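Local coordinates for protein eukaryotic Translation Initiation 4E (Schistosoma mansoni, PDB 3HXI) that binds the 7-methylguanosine cap of mRNA and probably thereby recruits messages for the start of translation, at residues K156-P169 with C183-I189. Sequence-based numbering, arbitrary orientation.
Sequences KERLELEDTIYFQP and CTGKYEI
Ile165 and Ile189 exchange two backbone hydrogen bonds, Ile165 N to Ile189 O at 2.8 Å and Ile189 N to Ile165 O at 3.0 Å, and with Phe167 N bonded to Tyr187 O they set the C-terminal residues antiparallel to strand 166-169, Tyr166 facing Glu188 as a non-hydrogen-bonded pair. Ile189 O also takes a weak bond from Lys156 NZ, whose chain, bent at chi3 (81°), reaches over from near the C-terminal end of helix 145-159. The two isoleucines meet CG1 to CG1 at 3.8 Å. On the face carrying Tyr166 and Glu188, the carboxylate stands almost perpendicular to the phenol ring, with OE2 in the ring plane at its edge, 3.4 Å from CE1. The same oxygen is hydrogen-bonded to Thr184 OG1, which ties the carboxylate to the loop that precedes the strand. The short, weakly bonded strand 187-188 forms one edge of the curved antiparallel sheet of the eIF4E fold, next to 166-169, which pairs on its other side with 84-89. Cys183 lays its carbonyl oxygen over one face of the Tyr166 ring, and its SG sits obliquely 4.1 Å from the ring centroid. Phe167 and Tyr187 run side by side toward helix 145-159, touching CD2 to CD2 at 3.5 Å. Gln168, extended beyond CG, donates an N-H of NE2 to Thr184 O, while its OE1 accepts from Arg85 NH1 on strand 84-89.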
ATOM      1  N   LYS A 156      -9.388   7.311   2.436  1.00 17.89           N
ATOM      2  CA  LYS A 156      -9.545   8.745   2.168  1.00 20.22           C
ATOM      3  C   LYS A 156      -9.544   9.529   3.462  1.00 20.75           C
ATOM      4  O   LYS A 156      -8.944  10.608   3.548  1.00 22.43           O
ATOM      5  CB  LYS A 156     -10.829   9.060   1.386  1.00 21.76           C
ATOM      6  CG  LYS A 156     -10.890   8.435   0.019  1.00 23.32           C
ATOM      7  CD  LYS A 156     -11.846   9.185  -0.906  1.00 30.05           C
ATOM      8  CE  LYS A 156     -11.194  10.426  -1.512  1.00 32.62           C
ATOM      9  NZ  LYS A 156     -12.236  11.295  -2.115  1.00 34.21           N
ATOM     10  N   GLU A 157     -10.206   8.977   4.475  1.00 20.65           N
ATOM     11  CA  GLU A 157     -10.263   9.622   5.790  1.00 21.00           C
ATOM     12  C   GLU A 157      -8.872   9.735   6.372  1.00 20.00           C
ATOM     13  O   GLU A 157      -8.436  10.821   6.726  1.00 19.49           O
ATOM     14  CB  GLU A 157     -11.176   8.853   6.733  1.00 21.03           C
ATOM     15  CG  GLU A 157     -12.650   9.003   6.393  1.00 26.97           C
ATOM     16  CD  GLU A 157     -13.541   7.988   7.100  1.00 32.64           C
ATOM     17  OE1 GLU A 157     -13.009   7.087   7.791  1.00 33.36           O
ATOM     18  OE2 GLU A 157     -14.782   8.087   6.954  1.00 36.33           O
ATOM     19  N   ARG A 158      -8.155   8.616   6.417  1.00 19.32           N
ATOM     20  CA  ARG A 158      -6.873   8.585   7.102  1.00 19.75           C
ATOM     21  C   ARG A 158      -5.816   9.394   6.362  1.00 19.30           C
ATOM     22  O   ARG A 158      -4.954  10.015   6.989  1.00 19.89           O
ATOM     23  CB  ARG A 158      -6.396   7.144   7.339  1.00 19.36           C
ATOM     24  CG  ARG A 158      -7.216   6.367   8.355  1.00 21.37           C
ATOM     25  CD  ARG A 158      -7.017   6.843   9.801  1.00 24.31           C
ATOM     26  NE  ARG A 158      -7.791   5.979  10.697  1.00 28.24           N
ATOM     27  CZ  ARG A 158      -9.101   6.099  10.956  1.00 28.89           C
ATOM     28  NH1 ARG A 158      -9.835   7.071  10.413  1.00 27.37           N
ATOM     29  NH2 ARG A 158      -9.687   5.230  11.766  1.00 30.66           N
ATOM     30  N   LEU A 159      -5.900   9.402   5.032  1.00 18.73           N
ATOM     31  CA  LEU A 159      -4.946  10.150   4.213  1.00 18.18           C
ATOM     32  C   LEU A 159      -5.378  11.588   3.941  1.00 18.60           C
ATOM     33  O   LEU A 159      -4.627  12.356   3.341  1.00 17.82           O
ATOM     34  CB  LEU A 159      -4.619   9.395   2.937  1.00 18.57           C
ATOM     35  CG  LEU A 159      -3.560   8.292   3.046  1.00 17.85           C
ATOM     36  CD1 LEU A 159      -3.876   7.233   4.134  1.00 21.55           C
ATOM     37  CD2 LEU A 159      -3.400   7.624   1.696  1.00 17.05           C
ATOM     38  N   GLU A 160      -6.577  11.944   4.425  1.00 19.62           N
ATOM     39  CA  GLU A 160      -7.135  13.293   4.287  1.00 21.46           C
ATOM     40  C   GLU A 160      -7.165  13.690   2.804  1.00 21.80           C
ATOM     41  O   GLU A 160      -6.750  14.789   2.417  1.00 21.19           O
ATOM     42  CB  GLU A 160      -6.359  14.313   5.146  1.00 21.26           C
ATOM     43  CG  GLU A 160      -6.203  13.883   6.618  1.00 22.98           C
ATOM     44  CD  GLU A 160      -5.596  14.956   7.519  1.00 25.87           C
ATOM     45  OE1 GLU A 160      -5.162  16.012   7.022  1.00 30.21           O
ATOM     46  OE2 GLU A 160      -5.564  14.741   8.751  1.00 31.33           O
ATOM     47  N   LEU A 161      -7.658  12.763   1.985  1.00 21.95           N
ATOM     48  CA  LEU A 161      -7.696  12.935   0.540  1.00 23.23           C
ATOM     49  C   LEU A 161      -8.928  13.686   0.078  1.00 24.19           C
ATOM     50  O   LEU A 161     -10.031  13.474   0.579  1.00 23.49           O
ATOM     51  CB  LEU A 161      -7.666  11.585  -0.174  1.00 23.09           C
ATOM     52  CG  LEU A 161      -6.522  10.623   0.109  1.00 22.39           C
ATOM     53  CD1 LEU A 161      -6.699   9.361  -0.735  1.00 23.87           C
ATOM     54  CD2 LEU A 161      -5.147  11.250  -0.173  1.00 26.23           C
ATOM     55  N   GLU A 162      -8.725  14.538  -0.917  1.00 25.60           N
ATOM     56  CA  GLU A 162      -9.811  15.329  -1.460  1.00 27.44           C
ATOM     57  C   GLU A 162     -10.237  14.838  -2.837  1.00 26.22           C
ATOM     58  O   GLU A 162     -11.431  14.697  -3.104  1.00 27.46           O
ATOM     59  CB  GLU A 162      -9.420  16.810  -1.445  1.00 27.62           C
ATOM     60  CG  GLU A 162      -9.680  17.423  -0.063  1.00 34.58           C
ATOM     61  CD  GLU A 162      -9.051  18.778   0.124  1.00 40.32           C
ATOM     62  OE1 GLU A 162      -9.249  19.653  -0.746  1.00 44.00           O
ATOM     63  OE2 GLU A 162      -8.361  18.971   1.149  1.00 43.68           O
ATOM     64  N   ASP A 163      -9.260  14.544  -3.686  1.00 24.68           N
ATOM     65  CA  ASP A 163      -9.524  14.098  -5.037  1.00 23.75           C
ATOM     66  C   ASP A 163     -10.064  12.675  -5.049  1.00 23.03           C
ATOM     67  O   ASP A 163      -9.805  11.888  -4.121  1.00 21.96           O
ATOM     68  CB  ASP A 163      -8.258  14.174  -5.886  1.00 24.27           C
ATOM     69  CG  ASP A 163      -7.805  15.588  -6.118  1.00 25.50           C
ATOM     70  OD1 ASP A 163      -8.471  16.503  -5.616  1.00 29.02           O
ATOM     71  OD2 ASP A 163      -6.807  15.785  -6.819  1.00 27.80           O
ATOM     72  N   THR A 164     -10.792  12.367  -6.119  1.00 20.97           N
ATOM     73  CA  THR A 164     -11.375  11.053  -6.324  1.00 21.24           C
ATOM     74  C   THR A 164     -10.310   9.970  -6.361  1.00 19.86           C
ATOM     75  O   THR A 164      -9.261  10.123  -7.030  1.00 18.27           O
ATOM     76  CB  THR A 164     -12.150  11.011  -7.654  1.00 22.09           C
ATOM     77  OG1 THR A 164     -13.182  11.992  -7.614  1.00 25.64           O
ATOM     78  CG2 THR A 164     -12.760   9.624  -7.904  1.00 22.23           C
ATOM     79  N   ILE A 165     -10.584   8.885  -5.652  1.00 18.32           N
ATOM     80  CA  ILE A 165      -9.757   7.673  -5.754  1.00 18.37           C
ATOM     81  C   ILE A 165     -10.474   6.592  -6.571  1.00 18.86           C
ATOM     82  O   ILE A 165     -11.696   6.533  -6.566  1.00 18.46           O
ATOM     83  CB  ILE A 165      -9.317   7.137  -4.370  1.00 18.75           C
ATOM     84  CG1 ILE A 165     -10.510   6.727  -3.485  1.00 17.81           C
ATOM     85  CG2 ILE A 165      -8.426   8.165  -3.654  1.00 18.52           C
ATOM     86  CD1 ILE A 165     -10.086   5.932  -2.234  1.00 18.26           C
ATOM     87  N   TYR A 166      -9.694   5.732  -7.223  1.00 18.31           N
ATOM     88  CA  TYR A 166     -10.171   4.817  -8.262  1.00 18.71           C
ATOM     89  C   TYR A 166      -9.845   3.367  -7.932  1.00 17.89           C
ATOM     90  O   TYR A 166      -8.700   3.044  -7.585  1.00 17.75           O
ATOM     91  CB  TYR A 166      -9.526   5.174  -9.605  1.00 18.75           C
ATOM     92  CG  TYR A 166      -9.772   6.620 -10.019  1.00 19.98           C
ATOM     93  CD1 TYR A 166     -10.992   7.006 -10.604  1.00 22.08           C
ATOM     94  CD2 TYR A 166      -8.797   7.605  -9.798  1.00 21.00           C
ATOM     95  CE1 TYR A 166     -11.222   8.339 -10.979  1.00 22.71           C
ATOM     96  CE2 TYR A 166      -9.019   8.935 -10.167  1.00 22.31           C
ATOM     97  CZ  TYR A 166     -10.230   9.291 -10.748  1.00 21.86           C
ATOM     98  OH  TYR A 166     -10.429  10.600 -11.104  1.00 23.60           O
ATOM     99  N   PHE A 167     -10.846   2.488  -8.034  1.00 16.67           N
ATOM    100  CA  PHE A 167     -10.599   1.052  -7.835  1.00 16.93           C
ATOM    101  C   PHE A 167     -10.479   0.319  -9.177  1.00 18.38           C
ATOM    102  O   PHE A 167     -11.441   0.249  -9.951  1.00 18.14           O
ATOM    103  CB  PHE A 167     -11.674   0.380  -6.965  1.00 17.18           C
ATOM    104  CG  PHE A 167     -11.348  -1.050  -6.631  1.00 15.57           C
ATOM    105  CD1 PHE A 167     -10.441  -1.338  -5.613  1.00 15.04           C
ATOM    106  CD2 PHE A 167     -11.893  -2.090  -7.352  1.00 16.32           C
ATOM    107  CE1 PHE A 167     -10.081  -2.657  -5.313  1.00 16.48           C
ATOM    108  CE2 PHE A 167     -11.553  -3.412  -7.047  1.00 18.95           C
ATOM    109  CZ  PHE A 167     -10.630  -3.686  -6.027  1.00 16.96           C
ATOM    110  N   GLN A 168      -9.292  -0.230  -9.418  1.00 17.52           N
ATOM    111  CA  GLN A 168      -8.918  -0.804 -10.711  1.00 19.06           C
ATOM    112  C   GLN A 168      -8.573  -2.262 -10.521  1.00 19.31           C
ATOM    113  O   GLN A 168      -7.575  -2.587  -9.873  1.00 19.22           O
ATOM    114  CB  GLN A 168      -7.715  -0.059 -11.310  1.00 19.26           C
ATOM    115  CG  GLN A 168      -7.934   1.416 -11.379  1.00 21.67           C
ATOM    116  CD  GLN A 168      -6.704   2.183 -11.805  1.00 27.76           C
ATOM    117  OE1 GLN A 168      -5.565   1.696 -11.691  1.00 25.65           O
ATOM    118  NE2 GLN A 168      -6.928   3.395 -12.314  1.00 27.38           N
ATOM    119  N   PRO A 169      -9.409  -3.155 -11.083  1.00 19.46           N
ATOM    120  CA  PRO A 169      -9.121  -4.566 -11.045  1.00 19.61           C
ATOM    121  C   PRO A 169      -7.809  -4.840 -11.752  1.00 19.85           C
ATOM    122  O   PRO A 169      -7.407  -4.072 -12.646  1.00 19.52           O
ATOM    123  CB  PRO A 169     -10.290  -5.186 -11.830  1.00 19.88           C
ATOM    124  CG  PRO A 169     -11.390  -4.188 -11.715  1.00 19.59           C
ATOM    125  CD  PRO A 169     -10.657  -2.871 -11.808  1.00 19.43           C
ATOM    126  N   CYS A 183      -8.020   8.136 -16.570  1.00 37.07           N
ATOM    127  CA  CYS A 183      -7.962   7.551 -15.231  1.00 35.85           C
ATOM    128  C   CYS A 183      -9.375   7.340 -14.649  1.00 34.93           C
ATOM    129  O   CYS A 183     -10.083   8.284 -14.273  1.00 34.65           O
ATOM    130  CB  CYS A 183      -7.089   8.408 -14.320  1.00 36.28           C
ATOM    131  SG  CYS A 183      -6.667   7.638 -12.781  1.00 37.96           S
ATOM    132  N   THR A 184      -9.766   6.076 -14.573  1.00 32.61           N
ATOM    133  CA  THR A 184     -11.107   5.714 -14.157  1.00 31.55           C
ATOM    134  C   THR A 184     -11.029   4.450 -13.312  1.00 29.26           C
ATOM    135  O   THR A 184      -9.958   3.850 -13.179  1.00 29.38           O
ATOM    136  CB  THR A 184     -12.020   5.517 -15.390  1.00 31.54           C
ATOM    137  OG1 THR A 184     -13.398   5.445 -14.978  1.00 33.21           O
ATOM    138  CG2 THR A 184     -11.627   4.271 -16.172  1.00 31.32           C
ATOM    139  N   GLY A 185     -12.144   4.057 -12.724  1.00 26.93           N
ATOM    140  CA  GLY A 185     -12.175   2.816 -11.978  1.00 24.57           C
ATOM    141  C   GLY A 185     -13.534   2.149 -11.991  1.00 23.33           C
ATOM    142  O   GLY A 185     -14.562   2.792 -12.248  1.00 22.82           O
ATOM    143  N   LYS A 186     -13.521   0.852 -11.719  1.00 21.97           N
ATOM    144  CA  LYS A 186     -14.732   0.085 -11.460  1.00 21.92           C
ATOM    145  C   LYS A 186     -15.569   0.726 -10.363  1.00 21.83           C
ATOM    146  O   LYS A 186     -16.797   0.741 -10.452  1.00 22.37           O
ATOM    147  CB  LYS A 186     -14.357  -1.343 -11.079  1.00 21.49           C
ATOM    148  CG  LYS A 186     -15.544  -2.225 -10.715  1.00 22.23           C
ATOM    149  CD  LYS A 186     -15.097  -3.636 -10.506  1.00 20.07           C
ATOM    150  CE  LYS A 186     -16.335  -4.524 -10.330  1.00 24.42           C
ATOM    151  NZ  LYS A 186     -15.945  -5.929 -10.269  1.00 18.57           N
ATOM    152  N   TYR A 187     -14.903   1.251  -9.332  1.00 20.28           N
ATOM    153  CA  TYR A 187     -15.542   2.017  -8.272  1.00 20.56           C
ATOM    154  C   TYR A 187     -14.747   3.304  -8.130  1.00 20.35           C
ATOM    155  O   TYR A 187     -13.547   3.318  -8.439  1.00 19.09           O
ATOM    156  CB  TYR A 187     -15.501   1.265  -6.943  1.00 20.57           C
ATOM    157  CG  TYR A 187     -16.035  -0.160  -6.989  1.00 21.85           C
ATOM    158  CD1 TYR A 187     -17.353  -0.434  -7.371  1.00 20.65           C
ATOM    159  CD2 TYR A 187     -15.230  -1.223  -6.600  1.00 22.80           C
ATOM    160  CE1 TYR A 187     -17.829  -1.751  -7.419  1.00 21.24           C
ATOM    161  CE2 TYR A 187     -15.701  -2.537  -6.615  1.00 22.97           C
ATOM    162  CZ  TYR A 187     -16.995  -2.794  -7.021  1.00 22.59           C
ATOM    163  OH  TYR A 187     -17.424  -4.099  -7.035  1.00 24.17           O
ATOM    164  N   GLU A 188     -15.384   4.361  -7.671  1.00 20.52           N
ATOM    165  CA  GLU A 188     -14.743   5.641  -7.451  1.00 22.42           C
ATOM    166  C   GLU A 188     -15.301   6.310  -6.217  1.00 23.90           C
ATOM    167  O   GLU A 188     -16.452   6.232  -5.989  1.00 24.33           O
ATOM    168  CB  GLU A 188     -15.007   6.554  -8.629  1.00 22.56           C
ATOM    169  CG  GLU A 188     -14.485   6.045  -9.940  1.00 25.59           C
ATOM    170  CD  GLU A 188     -14.540   7.077 -11.039  1.00 28.56           C
ATOM    171  OE1 GLU A 188     -15.124   8.118 -10.847  1.00 30.34           O
ATOM    172  OE2 GLU A 188     -14.025   6.807 -12.098  1.00 29.53           O
ATOM    173  N   ILE A 189     -14.471   6.943  -5.419  1.00 20.00           N
ATOM    174  CA  ILE A 189     -14.984   7.717  -4.296  1.00 20.00           C
ATOM    175  C   ILE A 189     -14.084   8.848  -3.870  1.00 20.00           C
ATOM    176  O   ILE A 189     -12.939   8.813  -4.198  1.00 27.46           O
ATOM    177  CB  ILE A 189     -15.328   6.868  -3.086  1.00 20.00           C
ATOM    178  CG1 ILE A 189     -14.129   6.252  -2.465  1.00 20.00           C
ATOM    179  CG2 ILE A 189     -16.180   5.708  -3.452  1.00 20.00           C
ATOM    180  CD1 ILE A 189     -14.503   5.066  -1.833  1.00 20.00           C
TER